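Succinoglycan biosynthesis protein (Bacillus cereus ATCC 14579, PDB 3B55) is of unproven function but binds calcium, belongs to the erythromycin esterase family and may take part in succinoglycan biosynthesis. Local coordinates at residues N307-K312 and F318-V323; Q347-N352 and F357-T362; Y373-G376 and Q382-I385. The protein carries 1 engineered substitution. All blocks are in the same frame, centred on the assembly; numbering follows the deposited sequence.

Contact 1 (N307-K312 and F318-V323); sequences NGHVSK and FIYPKV
His-309 and Val-323 bring the backbones nearest, their CA atoms 5.6 Å apart, where the short helical turn 307-310, held by weak backbone bonds, meets a run without regular structure, 318-323, whose last residue is the N-cap of helix 324-332. No hydrogen bond spans the two segments; the joining is done by a ring pair and by a valine set against a backbone carbonyl.

The imidazole of His-309 and the phenol of Tyr-320 form an offset edge-to-face pair, with planes at 89° and centroids 5.4 Å apart. The histidine gives the edge: its CE1 leads, 3.6 Å from Tyr-320 OH, so the contact is displaced toward the hydroxyl end of the tyrosine. With CG anti to the carbonyl carbon (chi1 -66°), His-309 carries its ring outward until CE1 meets the phenol. Both polar ends are tied to helix 278-298, His-309 ND1 to Asp-284 OD2 and Tyr-320 OH to His-283 ND1. These bonds should limit rotation of both groups, and the residue types suit: histidine offers a CH edge, tyrosine a flat face, and each has a polar atom left for the helix.

The branches of Val-323 straddle the carbonyl oxygen of Gly-308, CG1 coming to 3.3 Å and CG2 to 3.6 Å from Gly-308 O. Gly-308, having no side chain, presents bare backbone to this compact, beta-branched residue.

The turn follows strand 301-306, which lies between strands 77-82 and 109-112 in the parallel part of the central sheet. The calcium ligands His-85 and Glu-113 come just after those two flanking strands, and the His-309 side chain is about 4 Å from the ion. Such a gathering of loops after adjacent parallel strands is characteristic of alpha/beta active sites, and here it builds the surroundings of the metal.

Contact 2 (Q347-N352 and F357-T362); sequences QYNVKN and FGPYGT
Tyr-348 and Gly-361 face each other as an antiparallel hydrogen-bonded pair, each backbone N bonded to the other's O at 3.0 Å, so both backbone polar groups of each residue are satisfied within the pair. Val-350 and Gly-358 form the second such pair: Val-350 N to Gly-358 O is 2.8 Å, and the return bond from Gly-358 N to Val-350 O is the straightest of the four, at 169°.

Between the pairs the register slips by one residue, a beta bulge. Pro-359, with no N-H to give, centres an inverse gamma turn there, in which Tyr-360 N bonds weakly to Gly-358 O. That oxygen also receives a CA-H...O contact from Asn-349, whose amide finds its partner outside the hairpin, ND2 bonding to Ser-439 OG. On the exposed side of the hairpin end, a water lies 2.9 Å from Pro-359 O and bonds to Thr-362 OG1.

Three aromatic faces are used as well. Gly-361 CA sits 3.6 Å from the centroid of the Tyr-348 ring, a CH-pi contact possible because glycine has no side chain to hold the ring off. Asn-349 CB lies likewise over the face of Phe-357. The amide of Asn-352 rests over Tyr-360, planes only 18° apart, with ND2 3.5 Å from Tyr-360 CE1, while its OD1 accepts from Glu-356 N in the connecting loop.

The hairpin follows strand 336-344 of the central sheet. Backbone bonds join Gln-347 to Val-436, Asn-349 to Gly-86, and Lys-351 to Thr-409 and Glu-411; Tyr-348 packs edge-to-face with Phe-405 of strand 402-405, and Phe-357 reaches Val-140 and Val-441, its side chain about 6 Å from that of the calcium ligand His-85.

Contact 3 (Y373-G376 and Q382-I385); sequences YIFG and QFFI
Phe-375 and Phe-383 meet at their rims, the two side chains crossing at about a right angle though the ring planes are nearly parallel, so the rings meet edge to edge and form neither a stack nor a T. CZ of Phe-383 lies in the plane of the Phe-375 ring, at its edge, and comes within 4.0 Å of Phe-375 CD1. With chi1 of 64°, Phe-383 CG lies between its N and carbonyl carbon, and the ring reaches out to the helix. A little farther round the rim of Phe-375, CE1 touches Ile-385 CG2 at 4.2 Å, again near the ring plane. Phe-383 and Ile-385, two apart on strand 382-386, point to the same side and present a ring and a methyl branch to one helix residue.

Phe-375 O lies at the edge of the Phe-383 ring, 3.9 Å from its CZ, and is itself hydrogen-bonded to Gln-434 NE2. Leu-46 of helix 39-49 and Leu-430 of strand 429-433 also touch Phe-375. With no hydrogen bond between the segments, the contact implies adhesion by dispersion and burial of apolar surface, holding helix 371-376 against the sheet far from the calcium site.

Overall arrangement
From the N terminus, the chain reaches contact 1 first, where five residues loop out after the turn 307-310 and return ahead of helix 324-332. After that helix, strand 336-344 runs within the central sheet and leads to contact 2, a hairpin closed over four residues. Helix 371-376 follows the hairpin, and contact 3 closes another five-residue loop as strand 382-386 takes its place in the central sheet beside edge strand 51-53. The three are strictly in series, none nested or crossing, with centres about 22 Å apart and no direct touch. Together they join the surroundings of the calcium, an appended two-stranded sheet and a peripheral helix to one alpha/beta core.

Contact 1 (N307-K312 and F318-V323)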
# COMPACT_ATOMS: atom_id res chain seq x y z
N ASN A 307 0.25 -4.01 -6.60
CA ASN A 307 1.25 -5.07 -6.79
C ASN A 307 2.65 -4.50 -6.97
O ASN A 307 3.64 -5.05 -6.47
CB ASN A 307 0.92 -5.92 -8.02
CG ASN A 307 -0.05 -7.06 -7.72
OD1 ASN A 307 -0.47 -7.79 -8.62
ND2 ASN A 307 -0.39 -7.24 -6.45
N GLY A 308 2.73 -3.38 -7.69
CA GLY A 308 4.01 -2.75 -7.94
C GLY A 308 4.71 -2.14 -6.73
O GLY A 308 5.92 -1.92 -6.78
N HIS A 309 3.97 -1.87 -5.66
CA HIS A 309 4.58 -1.28 -4.48
C HIS A 309 4.90 -2.28 -3.37
O HIS A 309 5.57 -1.93 -2.40
CB HIS A 309 3.69 -0.15 -3.93
CG HIS A 309 3.58 1.03 -4.85
ND1 HIS A 309 4.68 1.75 -5.28
CD2 HIS A 309 2.50 1.63 -5.41
CE1 HIS A 309 4.28 2.73 -6.06
NE2 HIS A 309 2.96 2.68 -6.16
N VAL A 310 4.43 -3.52 -3.50
CA VAL A 310 4.72 -4.55 -2.50
C VAL A 310 5.53 -5.72 -3.06
O VAL A 310 5.99 -6.57 -2.29
CB VAL A 310 3.42 -5.15 -1.86
CG1 VAL A 310 2.67 -4.07 -1.10
CG2 VAL A 310 2.54 -5.77 -2.92
N SER A 311 5.72 -5.76 -4.38
CA SER A 311 6.49 -6.84 -4.98
C SER A 311 7.93 -6.73 -4.52
O SER A 311 8.40 -5.63 -4.19
CB SER A 311 6.41 -6.78 -6.51
OG SER A 311 6.71 -5.49 -7.01
N LYS A 312 8.64 -7.85 -4.47
CA LYS A 312 10.03 -7.82 -4.01
C LYS A 312 10.98 -7.40 -5.12
O LYS A 312 12.18 -7.21 -4.88
CB LYS A 312 10.44 -9.18 -3.44
CG LYS A 312 9.69 -9.57 -2.17
CD LYS A 312 10.14 -10.95 -1.69
CE LYS A 312 9.31 -11.48 -0.53
NZ LYS A 312 9.59 -10.83 0.77
N PHE A 318 9.44 1.29 -15.36
CA PHE A 318 9.32 2.29 -16.41
C PHE A 318 9.27 3.71 -15.84
O PHE A 318 9.37 4.69 -16.58
CB PHE A 318 8.10 2.03 -17.32
CG PHE A 318 6.78 2.39 -16.72
CD1 PHE A 318 6.17 1.55 -15.79
CD2 PHE A 318 6.12 3.56 -17.11
CE1 PHE A 318 4.92 1.87 -15.25
CE2 PHE A 318 4.88 3.89 -16.57
CZ PHE A 318 4.27 3.04 -15.64
N ILE A 319 9.11 3.83 -14.52
CA ILE A 319 9.09 5.13 -13.84
C ILE A 319 9.87 5.11 -12.53
O ILE A 319 10.56 6.07 -12.20
CB ILE A 319 7.66 5.64 -13.54
CG1 ILE A 319 6.73 4.47 -13.19
CG2 ILE A 319 7.14 6.44 -14.71
CD1 ILE A 319 5.31 4.90 -12.82
N TYR A 320 9.78 4.01 -11.79
CA TYR A 320 10.48 3.88 -10.50
C TYR A 320 11.84 3.21 -10.59
O TYR A 320 12.01 2.19 -11.27
CB TYR A 320 9.61 3.08 -9.52
CG TYR A 320 8.47 3.85 -8.90
CD1 TYR A 320 8.65 4.60 -7.73
CD2 TYR A 320 7.20 3.84 -9.49
CE1 TYR A 320 7.60 5.31 -7.16
CE2 TYR A 320 6.15 4.56 -8.93
CZ TYR A 320 6.35 5.29 -7.76
OH TYR A 320 5.30 6.00 -7.20
N PRO A 321 12.85 3.78 -9.91
CA PRO A 321 14.19 3.21 -9.92
C PRO A 321 14.16 2.00 -8.97
O PRO A 321 14.82 0.98 -9.20
CB PRO A 321 15.06 4.34 -9.37
CG PRO A 321 14.26 5.58 -9.72
CD PRO A 321 12.87 5.15 -9.37
N LYS A 322 13.38 2.16 -7.90
CA LYS A 322 13.18 1.14 -6.88
C LYS A 322 11.81 1.37 -6.26
O LYS A 322 11.34 2.51 -6.20
CB LYS A 322 14.23 1.24 -5.78
CG LYS A 322 15.67 1.01 -6.23
CD LYS A 322 16.62 0.90 -5.03
CE LYS A 322 16.62 -0.50 -4.42
NZ LYS A 322 16.18 -0.55 -2.99
N VAL A 323 11.18 0.30 -5.78
CA VAL A 323 9.86 0.39 -5.16
C VAL A 323 9.91 -0.04 -3.69
O VAL A 323 10.82 -0.74 -3.27
CB VAL A 323 8.84 -0.48 -5.90
CG1 VAL A 323 8.38 0.23 -7.17
CG2 VAL A 323 9.44 -1.82 -6.22

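Contact 2 (Q347-N352 and F357-T362)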
# COMPACT_ATOMS: atom_id res chain seq x y z
N GLN A 347 -13.60 -6.92 -16.49
CA GLN A 347 -13.51 -5.48 -16.65
C GLN A 347 -13.15 -4.82 -15.33
O GLN A 347 -13.43 -5.35 -14.26
CB GLN A 347 -14.83 -4.93 -17.18
CG GLN A 347 -15.28 -5.60 -18.47
CD GLN A 347 -16.56 -5.02 -19.01
OE1 GLN A 347 -16.56 -3.94 -19.62
NE2 GLN A 347 -17.67 -5.72 -18.79
N TYR A 348 -12.55 -3.64 -15.42
CA TYR A 348 -12.13 -2.91 -14.23
C TYR A 348 -12.19 -1.41 -14.48
O TYR A 348 -12.26 -0.97 -15.62
CB TYR A 348 -10.70 -3.30 -13.86
CG TYR A 348 -9.72 -3.19 -15.02
CD1 TYR A 348 -9.60 -4.21 -15.96
CD2 TYR A 348 -8.93 -2.05 -15.18
CE1 TYR A 348 -8.72 -4.10 -17.04
CE2 TYR A 348 -8.05 -1.93 -16.25
CZ TYR A 348 -7.96 -2.95 -17.18
OH TYR A 348 -7.12 -2.83 -18.26
N ASN A 349 -12.16 -0.64 -13.39
CA ASN A 349 -12.17 0.81 -13.49
C ASN A 349 -10.76 1.30 -13.79
O ASN A 349 -9.77 0.78 -13.24
CB ASN A 349 -12.65 1.46 -12.19
CG ASN A 349 -14.14 1.34 -11.98
OD1 ASN A 349 -14.93 1.58 -12.90
ND2 ASN A 349 -14.54 0.97 -10.77
N VAL A 350 -10.67 2.29 -14.66
CA VAL A 350 -9.40 2.88 -15.04
C VAL A 350 -9.71 4.24 -15.64
O VAL A 350 -10.83 4.46 -16.10
CB VAL A 350 -8.67 2.01 -16.08
CG1 VAL A 350 -9.46 1.97 -17.40
CG2 VAL A 350 -7.27 2.55 -16.32
N LYS A 351 -8.75 5.16 -15.61
CA LYS A 351 -8.96 6.47 -16.20
C LYS A 351 -8.84 6.35 -17.72
O LYS A 351 -7.88 5.79 -18.23
CB LYS A 351 -7.93 7.47 -15.67
CG LYS A 351 -8.18 7.89 -14.22
CD LYS A 351 -7.20 8.97 -13.78
CE LYS A 351 -7.51 9.46 -12.38
NZ LYS A 351 -6.40 10.30 -11.82
N ASN A 352 -9.83 6.88 -18.44
CA ASN A 352 -9.83 6.80 -19.90
C ASN A 352 -8.94 7.82 -20.61
O ASN A 352 -8.13 8.50 -19.98
CB ASN A 352 -11.25 6.92 -20.45
CG ASN A 352 -11.94 8.19 -20.03
OD1 ASN A 352 -11.31 9.14 -19.57
ND2 ASN A 352 -13.26 8.23 -20.22
N PHE A 357 -12.11 8.43 -14.46
CA PHE A 357 -12.09 7.11 -13.84
C PHE A 357 -13.42 6.41 -14.05
O PHE A 357 -14.46 6.89 -13.59
CB PHE A 357 -11.81 7.27 -12.34
CG PHE A 357 -11.47 5.98 -11.63
CD1 PHE A 357 -10.38 5.23 -12.02
CD2 PHE A 357 -12.25 5.54 -10.56
CE1 PHE A 357 -10.05 4.05 -11.36
CE2 PHE A 357 -11.92 4.36 -9.89
CZ PHE A 357 -10.82 3.62 -10.28
N GLY A 358 -13.39 5.27 -14.75
CA GLY A 358 -14.62 4.53 -15.01
C GLY A 358 -14.40 3.10 -15.46
O GLY A 358 -13.26 2.67 -15.58
N PRO A 359 -15.47 2.33 -15.72
CA PRO A 359 -15.36 0.94 -16.16
C PRO A 359 -14.93 0.81 -17.62
O PRO A 359 -15.63 0.19 -18.42
CB PRO A 359 -16.76 0.40 -15.93
CG PRO A 359 -17.60 1.60 -16.30
CD PRO A 359 -16.89 2.73 -15.60
N TYR A 360 -13.78 1.37 -17.96
CA TYR A 360 -13.28 1.34 -19.33
C TYR A 360 -12.18 0.32 -19.55
O TYR A 360 -11.61 0.24 -20.64
CB TYR A 360 -12.78 2.73 -19.72
CG TYR A 360 -13.73 3.83 -19.31
CD1 TYR A 360 -13.34 4.81 -18.40
CD2 TYR A 360 -15.05 3.86 -19.78
CE1 TYR A 360 -14.24 5.79 -17.96
CE2 TYR A 360 -15.95 4.83 -19.36
CZ TYR A 360 -15.54 5.79 -18.45
OH TYR A 360 -16.45 6.73 -18.00
N GLY A 361 -11.87 -0.45 -18.52
CA GLY A 361 -10.81 -1.43 -18.65
C GLY A 361 -11.35 -2.80 -18.99
O GLY A 361 -12.33 -3.26 -18.39
N THR A 362 -10.73 -3.46 -19.96
CA THR A 362 -11.13 -4.80 -20.35
C THR A 362 -9.88 -5.64 -20.42
O THR A 362 -8.91 -5.28 -21.10
CB THR A 362 -11.81 -4.81 -21.73
OG1 THR A 362 -12.85 -3.84 -21.76
CG2 THR A 362 -12.39 -6.19 -22.01
O HOH W 1 -14.78 -2.30 -19.69

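Contact 3 (Y373-G376 and Q382-I385)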
# COMPACT_ATOMS: atom_id res chain seq x y z
N TYR A 373 -2.45 -15.52 -18.70
CA TYR A 373 -3.01 -16.60 -19.51
C TYR A 373 -2.76 -17.94 -18.84
O TYR A 373 -3.68 -18.75 -18.68
CB TYR A 373 -2.36 -16.62 -20.89
CG TYR A 373 -2.92 -17.69 -21.80
CD1 TYR A 373 -4.05 -17.44 -22.57
CD2 TYR A 373 -2.33 -18.96 -21.87
CE1 TYR A 373 -4.60 -18.43 -23.38
CE2 TYR A 373 -2.87 -19.96 -22.69
CZ TYR A 373 -4.01 -19.68 -23.44
OH TYR A 373 -4.58 -20.64 -24.23
N ILE A 374 -1.51 -18.18 -18.47
CA ILE A 374 -1.11 -19.43 -17.85
C ILE A 374 -1.87 -19.73 -16.56
O ILE A 374 -2.44 -20.81 -16.41
CB ILE A 374 0.41 -19.45 -17.67
CG1 ILE A 374 1.06 -19.48 -19.06
CG2 ILE A 374 0.84 -20.65 -16.83
CD1 ILE A 374 2.57 -19.33 -19.08
N PHE A 375 -1.88 -18.79 -15.61
CA PHE A 375 -2.62 -19.00 -14.37
C PHE A 375 -4.12 -19.00 -14.70
O PHE A 375 -4.93 -19.59 -13.99
CB PHE A 375 -2.32 -17.88 -13.36
CG PHE A 375 -1.12 -18.15 -12.50
CD1 PHE A 375 -1.25 -18.78 -11.27
CD2 PHE A 375 0.16 -17.79 -12.94
CE1 PHE A 375 -0.13 -19.05 -10.49
CE2 PHE A 375 1.28 -18.06 -12.17
CZ PHE A 375 1.13 -18.70 -10.94
N GLY A 376 -4.48 -18.34 -15.80
CA GLY A 376 -5.87 -18.27 -16.22
C GLY A 376 -6.42 -19.60 -16.73
O GLY A 376 -7.63 -19.73 -16.90
N GLN A 382 -11.24 -18.97 -8.12
CA GLN A 382 -10.25 -18.25 -7.32
C GLN A 382 -9.39 -19.27 -6.57
O GLN A 382 -9.88 -20.34 -6.18
CB GLN A 382 -10.91 -17.35 -6.26
CG GLN A 382 -12.01 -16.43 -6.74
CD GLN A 382 -13.33 -17.14 -6.87
OE1 GLN A 382 -13.61 -18.11 -6.15
NE2 GLN A 382 -14.16 -16.67 -7.79
N PHE A 383 -8.12 -18.94 -6.37
CA PHE A 383 -7.21 -19.83 -5.66
C PHE A 383 -5.91 -19.11 -5.35
O PHE A 383 -5.62 -18.07 -5.93
CB PHE A 383 -6.90 -21.07 -6.50
CG PHE A 383 -6.16 -20.78 -7.77
CD1 PHE A 383 -6.85 -20.40 -8.93
CD2 PHE A 383 -4.78 -20.86 -7.82
CE1 PHE A 383 -6.16 -20.12 -10.11
CE2 PHE A 383 -4.08 -20.59 -9.00
CZ PHE A 383 -4.77 -20.21 -10.14
N PHE A 384 -5.15 -19.65 -4.41
CA PHE A 384 -3.86 -19.07 -4.11
C PHE A 384 -2.83 -20.19 -4.07
O PHE A 384 -3.18 -21.38 -4.05
CB PHE A 384 -3.87 -18.26 -2.81
CG PHE A 384 -4.17 -19.05 -1.57
CD1 PHE A 384 -5.47 -19.48 -1.30
CD2 PHE A 384 -3.18 -19.27 -0.62
CE1 PHE A 384 -5.78 -20.10 -0.10
CE2 PHE A 384 -3.48 -19.89 0.59
CZ PHE A 384 -4.78 -20.31 0.85
N ILE A 385 -1.56 -19.82 -4.09
CA ILE A 385 -0.51 -20.82 -4.11
C ILE A 385 0.80 -20.26 -3.59
O ILE A 385 1.07 -19.06 -3.73
CB ILE A 385 -0.31 -21.34 -5.54
CG1 ILE A 385 0.87 -22.32 -5.60
CG2 ILE A 385 -0.10 -20.17 -6.49
CD1 ILE A 385 0.82 -23.24 -6.81